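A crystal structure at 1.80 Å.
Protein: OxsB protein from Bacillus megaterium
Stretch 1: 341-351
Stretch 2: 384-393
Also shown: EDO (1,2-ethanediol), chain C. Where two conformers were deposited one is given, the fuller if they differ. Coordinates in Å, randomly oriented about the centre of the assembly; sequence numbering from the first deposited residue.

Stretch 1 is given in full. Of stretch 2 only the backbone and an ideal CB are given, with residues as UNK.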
# COMPACT_ATOMS: atom_id res chain seq x y z
N GLN A 341 0.23 -18.02 -4.82
CA GLN A 341 -0.32 -16.75 -5.25
C GLN A 341 0.72 -15.94 -6.02
O GLN A 341 0.38 -15.27 -7.01
CB GLN A 341 -0.84 -15.96 -4.04
CG GLN A 341 -2.06 -16.66 -3.40
CD GLN A 341 -2.82 -15.79 -2.42
OE1 GLN A 341 -2.79 -14.56 -2.50
NE2 GLN A 341 -3.51 -16.44 -1.48
N LEU A 342 1.98 -15.99 -5.60
CA LEU A 342 3.03 -15.31 -6.36
C LEU A 342 3.14 -15.90 -7.76
O LEU A 342 3.24 -15.16 -8.76
CB LEU A 342 4.36 -15.40 -5.62
CG LEU A 342 4.52 -14.48 -4.38
CD1 LEU A 342 5.72 -14.94 -3.57
CD2 LEU A 342 4.65 -12.99 -4.77
N ASP A 343 3.10 -17.23 -7.86
CA ASP A 343 3.15 -17.89 -9.16
C ASP A 343 2.00 -17.45 -10.05
O ASP A 343 2.20 -17.18 -11.24
CB ASP A 343 3.16 -19.40 -8.98
CG ASP A 343 3.22 -20.15 -10.30
OD1 ASP A 343 4.30 -20.18 -10.91
OD2 ASP A 343 2.17 -20.69 -10.73
N ASP A 344 0.78 -17.38 -9.49
CA ASP A 344 -0.39 -16.97 -10.26
C ASP A 344 -0.23 -15.56 -10.81
O ASP A 344 -0.45 -15.31 -12.00
CB ASP A 344 -1.66 -17.01 -9.40
CG ASP A 344 -2.09 -18.41 -9.03
OD1 ASP A 344 -1.61 -19.37 -9.66
OD2 ASP A 344 -2.90 -18.56 -8.08
N ILE A 345 0.14 -14.62 -9.94
CA ILE A 345 0.23 -13.23 -10.35
C ILE A 345 1.35 -13.05 -11.37
O ILE A 345 1.19 -12.32 -12.36
CB ILE A 345 0.44 -12.35 -9.11
CG1 ILE A 345 -0.82 -12.39 -8.24
CG2 ILE A 345 0.77 -10.92 -9.50
CD1 ILE A 345 -0.58 -11.95 -6.83
N LEU A 346 2.47 -13.74 -11.17
CA LEU A 346 3.60 -13.61 -12.09
C LEU A 346 3.26 -14.20 -13.45
O LEU A 346 3.61 -13.63 -14.50
CB LEU A 346 4.83 -14.30 -11.49
CG LEU A 346 5.47 -13.57 -10.30
CD1 LEU A 346 6.40 -14.52 -9.57
CD2 LEU A 346 6.21 -12.31 -10.79
N ARG A 347 2.57 -15.34 -13.46
CA ARG A 347 2.18 -15.95 -14.72
C ARG A 347 1.21 -15.06 -15.48
O ARG A 347 1.34 -14.87 -16.70
CB ARG A 347 1.59 -17.34 -14.46
CG ARG A 347 1.22 -18.08 -15.75
CD ARG A 347 0.92 -19.56 -15.52
NE ARG A 347 -0.34 -19.75 -14.82
CZ ARG A 347 -1.54 -19.67 -15.39
NH1 ARG A 347 -1.65 -19.41 -16.70
NH2 ARG A 347 -2.63 -19.87 -14.66
N ALA A 348 0.23 -14.50 -14.77
CA ALA A 348 -0.72 -13.60 -15.40
C ALA A 348 -0.04 -12.31 -15.86
O ALA A 348 -0.38 -11.78 -16.92
CB ALA A 348 -1.87 -13.28 -14.44
N GLY A 349 0.89 -11.78 -15.06
CA GLY A 349 1.60 -10.59 -15.48
C GLY A 349 2.42 -10.82 -16.75
O GLY A 349 2.43 -9.99 -17.66
N LYS A 350 3.06 -11.99 -16.83
CA LYS A 350 3.87 -12.32 -18.00
C LYS A 350 3.01 -12.40 -19.26
O LYS A 350 3.45 -12.02 -20.35
CB LYS A 350 4.59 -13.64 -17.76
CG LYS A 350 5.54 -14.06 -18.88
CD LYS A 350 6.04 -15.48 -18.65
CE LYS A 350 7.21 -15.83 -19.57
NZ LYS A 350 8.45 -15.11 -19.19
N HIS A 351 1.78 -12.91 -19.13
CA HIS A 351 0.85 -12.93 -20.25
C HIS A 351 0.63 -11.55 -20.83
O HIS A 351 0.43 -11.40 -22.04
CB HIS A 351 -0.49 -13.54 -19.82
CG HIS A 351 -1.55 -13.41 -20.86
ND1 HIS A 351 -1.61 -14.24 -21.96
CD2 HIS A 351 -2.58 -12.54 -21.00
CE1 HIS A 351 -2.64 -13.90 -22.71
NE2 HIS A 351 -3.25 -12.87 -22.15
N UNK A 384 11.60 -20.96 -2.10
CA UNK A 384 10.64 -21.23 -3.15
C UNK A 384 10.82 -20.33 -4.36
O UNK A 384 10.72 -20.78 -5.50
CB UNK A 384 9.22 -21.08 -2.60
N UNK A 385 11.07 -19.04 -4.12
CA UNK A 385 11.31 -18.11 -5.22
C UNK A 385 12.58 -18.48 -5.98
O UNK A 385 12.65 -18.32 -7.21
CB UNK A 385 11.41 -16.68 -4.69
N UNK A 386 13.59 -18.97 -5.26
CA UNK A 386 14.86 -19.31 -5.88
C UNK A 386 14.75 -20.57 -6.73
O UNK A 386 15.62 -20.81 -7.57
CB UNK A 386 15.94 -19.49 -4.81
N UNK A 387 13.70 -21.37 -6.54
CA UNK A 387 13.45 -22.54 -7.37
C UNK A 387 12.79 -22.18 -8.69
O UNK A 387 12.76 -23.02 -9.60
CB UNK A 387 12.58 -23.54 -6.61
N UNK A 388 12.26 -20.97 -8.83
CA UNK A 388 11.59 -20.58 -10.06
C UNK A 388 12.61 -20.47 -11.19
O UNK A 388 13.81 -20.29 -10.98
CB UNK A 388 10.84 -19.26 -9.87
N UNK A 389 12.11 -20.57 -12.42
CA UNK A 389 12.99 -20.48 -13.58
C UNK A 389 13.46 -19.04 -13.82
O UNK A 389 14.63 -18.82 -14.14
CB UNK A 389 12.27 -21.01 -14.82
N UNK A 390 12.56 -18.07 -13.70
CA UNK A 390 12.90 -16.66 -13.92
C UNK A 390 13.02 -15.94 -12.58
O UNK A 390 12.25 -16.20 -11.65
CB UNK A 390 11.85 -15.98 -14.80
N UNK A 391 14.01 -15.04 -12.48
CA UNK A 391 14.18 -14.22 -11.29
C UNK A 391 13.10 -13.14 -11.23
O UNK A 391 12.57 -12.68 -12.26
CB UNK A 391 15.57 -13.59 -11.27
N UNK A 392 12.78 -12.71 -10.01
CA UNK A 392 11.84 -11.61 -9.81
C UNK A 392 12.49 -10.56 -8.93
O UNK A 392 13.54 -10.79 -8.33
CB UNK A 392 10.53 -12.10 -9.19
N UNK A 393 11.86 -9.40 -8.86
CA UNK A 393 12.19 -8.40 -7.85
C UNK A 393 10.95 -8.11 -7.01
O UNK A 393 9.82 -8.18 -7.51
CB UNK A 393 12.72 -7.12 -8.50
C1 EDO C . -4.80 -21.69 -12.52
O1 EDO C . -3.51 -21.18 -12.13
C2 EDO C . -4.71 -23.19 -12.70
O2 EDO C . -4.31 -23.75 -11.45

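Stretch 1 is a helix that offers one side to its neighbour: Leu342 and Leu346 one turn apart, Asp343 beside them, and Lys350 a further turn along. The second backbone passes this side as the tail of a helix, then as an irregular chain.

Position 384 has helical angles (-64/-42) and no part of stretch 1 within reach of its ideal CB, so this contact sets almost no limit on it. The residue is Gly384, with no side chain to point; its O accepts a backbone hydrogen bond from the N of position 387.

Position 385 is helical too, and its CA lies 8.8 Å from the CA of Leu342. The CA-to-CB bond points sideways, so a short side chain would fall short, while a longer apolar one could bend in toward the Leu342 methyls; leucine, methionine or isoleucine would be reasonable. The residue is Leu385, rotamer m,t, whose end comes nearer than its start and puts CD2 4.0 Å from Leu342 CD1.

Positions 386 and 387 are out of reach, and stretch 1 gives no reason to choose among the many side chains they would tolerate. They are Leu386 and Lys387.

At position 388 psi swings to 159° and the CA-to-CB bond points toward stretch 1. The CA of position 388 is 8.9 Å from the CA of Asp343, too far for a short side chain, and what waits across the gap is a carboxylate beside the leucine methyls of Leu346. A long cation suits best: lysine could bring charge, but arginine adds a flat group able to serve both neighbours. The residue is Arg388. Its NH1 donates to Asp343 OD1 at 3.0 Å with an angle of 165°, a nearly straight hydrogen bond within a salt bridge at the guanidinium edge. Leu346 CD1 lies over one face, 3.7 Å from Arg388 NE. A water accepts from Arg388 NH2 (2.5 Å from the water O) and donates to Asp343 O and Asp343 OD1, tying the same arginine to the helix backbone as well.

Position 389 is again out of reach and permissive; Glu389 is poorly ordered, and makes no contact here.

Position 390, extended at -103/141, points its CB toward stretch 1, where the amine of Lys350 extends outward. An acid is the obvious answer, though a polar amide could also fit. Glu390 reaches out in t,t, and its OE1 lies 3.7 Å from Lys350 NZ, a long salt bridge.

Position 391 is out of reach, leaving its choice open; it is Lys391.

Position 392 points toward stretch 1, its ideal CB only 4.6 Å from Leu346 CD2. A compact apolar side chain is called for, with valine, isoleucine or leucine plausible. Ile392, chi1 in p, sets CG2 3.7 Å from Leu346 CD1, so that this leucine methyl meets both an aliphatic branch and the guanidinium of Arg388.

Position 393, a strand residue, is beyond reach. Lys393 instead touches a crystal neighbour.

Stretch 2 (384-393) GLLKREEKIK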
# COMPACT_ATOMS: atom_id res chain seq x y z
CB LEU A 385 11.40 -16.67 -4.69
CG LEU A 385 10.08 -16.07 -4.21
CD1 LEU A 385 10.29 -14.68 -3.63
CD2 LEU A 385 9.10 -16.00 -5.38
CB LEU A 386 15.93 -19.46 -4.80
CG LEU A 386 16.35 -18.13 -4.13
CD1 LEU A 386 17.16 -18.39 -2.87
CD2 LEU A 386 17.15 -17.29 -5.13
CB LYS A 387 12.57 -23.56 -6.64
CG LYS A 387 13.28 -24.31 -5.55
CD LYS A 387 12.31 -25.14 -4.73
CE LYS A 387 12.96 -25.60 -3.44
NZ LYS A 387 11.99 -26.33 -2.57
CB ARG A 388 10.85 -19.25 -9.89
CG ARG A 388 9.78 -19.29 -8.79
CD ARG A 388 9.10 -17.94 -8.68
NE ARG A 388 8.45 -17.59 -9.94
CZ ARG A 388 7.29 -18.11 -10.33
NH1 ARG A 388 6.64 -18.98 -9.56
NH2 ARG A 388 6.77 -17.75 -11.50
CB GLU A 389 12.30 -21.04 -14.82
CG GLU A 389 13.07 -20.82 -16.11
CD GLU A 389 12.25 -21.19 -17.33
OE1 GLU A 389 11.33 -22.04 -17.19
OE2 GLU A 389 12.51 -20.64 -18.42
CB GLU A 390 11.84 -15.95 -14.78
CG GLU A 390 12.24 -14.49 -15.13
CD GLU A 390 11.13 -13.63 -15.78
OE1 GLU A 390 9.99 -14.10 -15.97
OE2 GLU A 390 11.42 -12.46 -16.09
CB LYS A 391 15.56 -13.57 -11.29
CG LYS A 391 16.71 -14.58 -11.14
CD LYS A 391 18.06 -14.03 -11.63
CE LYS A 391 18.89 -13.40 -10.52
NZ LYS A 391 19.21 -14.38 -9.43
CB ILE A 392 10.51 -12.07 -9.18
CG1 ILE A 392 10.70 -12.38 -7.70
CG2 ILE A 392 9.92 -13.29 -9.93
CD1 ILE A 392 9.41 -12.27 -6.91
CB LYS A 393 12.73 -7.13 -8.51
CG LYS A 393 14.01 -7.43 -9.27
CD LYS A 393 14.80 -6.18 -9.59
CE LYS A 393 16.20 -6.54 -10.08
NZ LYS A 393 17.08 -7.03 -8.98
O HOH W 1 4.57 -17.92 -12.68
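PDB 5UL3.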